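PDB 4NI6: putative surface anchored protein from Clostridium perfringens B, which probably forms part of the shaft of a cell-surface adhesin, as an Ig-like repeat domain stabilised by an autocatalytically formed internal ester cross-link. Local coordinates for residues 41-44 with 45-48. Residues are numbered along the deposited sequence; the frame is centred on the assembly and turned at random. Where two conformers were deposited one is given.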
ATOM      1  N   ASP A  41     -12.963   7.258   8.263  1.00 16.21           N
ATOM      2  CA  ASP A  41     -13.071   7.008   9.697  1.00 17.71           C
ATOM      3  C   ASP A  41     -11.774   7.199  10.479  1.00 14.76           C
ATOM      4  O   ASP A  41     -11.579   6.637  11.557  1.00 17.12           O
ATOM      5  CB  ASP A  41     -13.747   5.668   9.954  1.00 26.73           C
ATOM      6  CG  ASP A  41     -15.236   5.723   9.673  1.00 40.17           C
ATOM      7  OD1 ASP A  41     -15.924   6.581  10.269  1.00 56.17           O
ATOM      8  OD2 ASP A  41     -15.682   5.052   8.730  1.00 27.34           O
ATOM      9  N   LEU A  42     -10.927   8.083   9.965  1.00 15.00           N
ATOM     10  CA  LEU A  42      -9.808   8.591  10.716  1.00 13.82           C
ATOM     11  C   LEU A  42     -10.231   9.872  11.453  1.00 12.99           C
ATOM     12  O   LEU A  42     -11.393  10.296  11.383  1.00 14.99           O
ATOM     13  CB  LEU A  42      -8.623   8.844   9.777  1.00 14.87           C
ATOM     14  CG  LEU A  42      -8.164   7.602   8.984  1.00 14.86           C
ATOM     15  CD1 LEU A  42      -6.808   7.858   8.336  1.00 13.37           C
ATOM     16  CD2 LEU A  42      -8.111   6.356   9.844  1.00 17.61           C
ATOM     17  N   VAL A  43      -9.280  10.497  12.123  1.00 11.56           N
ATOM     18  CA  VAL A  43      -9.608  11.699  12.890  1.00 12.30           C
ATOM     19  C   VAL A  43      -9.102  12.923  12.116  1.00 10.35           C
ATOM     20  O   VAL A  43      -7.909  13.049  11.781  1.00 11.14           O
ATOM     21  CB  VAL A  43      -8.977  11.658  14.297  1.00 12.40           C
ATOM     22  CG1 VAL A  43      -9.277  12.956  15.064  1.00 13.20           C
ATOM     23  CG2 VAL A  43      -9.520  10.452  15.066  1.00 13.21           C
ATOM     24  N   ALA A  44     -10.031  13.782  11.742  1.00 10.93           N
ATOM     25  CA  ALA A  44      -9.696  14.964  10.985  1.00 11.32           C
ATOM     26  C   ALA A  44      -8.535  15.746  11.590  1.00 10.43           C
ATOM     27  O   ALA A  44      -8.482  15.987  12.826  1.00 11.91           O
ATOM     28  CB  ALA A  44     -10.927  15.854  10.830  1.00 14.16           C
ATOM     29  N   ASN A  45      -7.620  16.158  10.704  1.00 10.24           N
ATOM     30  CA  ASN A  45      -6.517  17.041  11.009  1.00 10.37           C
ATOM     31  C   ASN A  45      -5.407  16.398  11.792  1.00 10.00           C
ATOM     32  O   ASN A  45      -4.425  17.062  12.125  1.00 10.35           O
ATOM     33  CB  ASN A  45      -6.999  18.344  11.650  1.00 10.56           C
ATOM     34  CG  ASN A  45      -8.067  18.997  10.821  1.00  9.85           C
ATOM     35  OD1 ASN A  45      -7.884  19.225   9.626  1.00 10.14           O
ATOM     36  ND2 ASN A  45      -9.217  19.267  11.442  1.00 13.36           N
ATOM     37  N   GLU A  46      -5.534  15.109  12.083  1.00 10.10           N
ATOM     38  CA  GLU A  46      -4.525  14.390  12.833  1.00  9.47           C
ATOM     39  C   GLU A  46      -3.453  13.791  11.904  1.00  9.49           C
ATOM     40  O   GLU A  46      -3.776  13.288  10.799  1.00  9.69           O
ATOM     41  CB  GLU A  46      -5.158  13.260  13.673  1.00 10.24           C
ATOM     42  CG  GLU A  46      -5.924  13.761  14.881  1.00 10.65           C
ATOM     43  CD  GLU A  46      -5.046  14.405  15.924  1.00 11.83           C
ATOM     44  OE1 GLU A  46      -3.882  14.045  16.155  1.00 11.93           O
ATOM     45  OE2 GLU A  46      -5.664  15.079  16.740  1.00 20.68           O
ATOM     46  N   LYS A  47      -2.220  13.754  12.389  1.00  9.10           N
ATOM     47  CA  LYS A  47      -1.103  13.133  11.651  0.50  9.86           C
ATOM     48  C   LYS A  47      -1.033  11.639  11.923  1.00  9.68           C
ATOM     49  O   LYS A  47      -1.295  11.175  13.066  1.00  9.58           O
ATOM     50  CB  LYS A  47       0.220  13.764  12.083  0.50 11.25           C
ATOM     51  CG  LYS A  47       0.382  15.210  11.660  0.50 11.24           C
ATOM     52  CD  LYS A  47       1.800  15.743  11.799  0.50 19.19           C
ATOM     53  CE  LYS A  47       2.289  15.720  13.242  0.50 26.64           C
ATOM     54  NZ  LYS A  47       3.524  16.533  13.439  0.50 32.27           N
ATOM     55  N   TYR A  48      -0.634  10.903  10.879  1.00  9.29           N
ATOM     56  CA  TYR A  48      -0.444   9.444  10.915  1.00  8.64           C
ATOM     57  C   TYR A  48       0.897   9.089  10.304  1.00  9.16           C
ATOM     58  O   TYR A  48       1.349   9.781   9.394  1.00 10.28           O
ATOM     59  CB  TYR A  48      -1.544   8.714  10.124  1.00  9.80           C
ATOM     60  CG  TYR A  48      -2.916   8.824  10.759  1.00  9.79           C
ATOM     61  CD1 TYR A  48      -3.668  10.005  10.652  1.00  9.59           C
ATOM     62  CD2 TYR A  48      -3.482   7.735  11.388  1.00  9.59           C
ATOM     63  CE1 TYR A  48      -4.905  10.134  11.290  1.00  9.35           C
ATOM     64  CE2 TYR A  48      -4.700   7.852  12.040  1.00 10.29           C
ATOM     65  CZ  TYR A  48      -5.416   9.040  11.945  1.00 10.06           C
ATOM     66  OH  TYR A  48      -6.622   9.214  12.624  1.00 12.13           O
TER
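The hydroxyl of Tyr48 reaches back across the turn to the backbone of Val43, and the ring behind it packs on Leu42. Followed outward, the tyrosine begins with a bond from CA to CB that heads toward 41-44; CG then sits beside its own backbone N (chi1 -68°), which brings the ring obliquely across Leu42. CE1 of Tyr48 lies beneath Leu42 CD1 (4.2 Å). That methyl lies over one face of the ring, offset toward its rim: CD1 is 4.1 Å from the Tyr48 ring centroid and 13° off the ring normal, the geometry of a CH-pi contact. Further out, CZ of Tyr48 meets Leu42 CB at 3.9 Å. At the tip, Tyr48 OH accepts a hydrogen bond from Val43 N (3.0 Å), which approaches near the ring plane with an N-H...O angle of 162°. The same hydroxyl also bonds to Gln123 OE1 of strand 121-139, so the tyrosine joins the turn to that strand.

A second bond, within the backbone, closes the turn. Glu46 N donates to Val43 O over 3.2 Å, from a position tilted out of the carbonyl plane. Beside this turn the side chains of Val43 and Glu46 lie side by side, pointing the same way; Val43 CG1, anti to the backbone N, touches Glu46 CG at 3.5 Å. Both side chains also pack against Leu110.

The backbone conformations of Ala44 and Asn45, the latter left-handed, identify a type II beta turn from Val43 to Glu46. It belongs to the loop joining strands 31-39 and 47-57, a sheet-to-sheet connection in this Ig-like beta-sandwich. With Tyr48 OH on Val43 N, five residues earlier, the arrangement is consistent with a tyrosine corner at the start of strand 47-57.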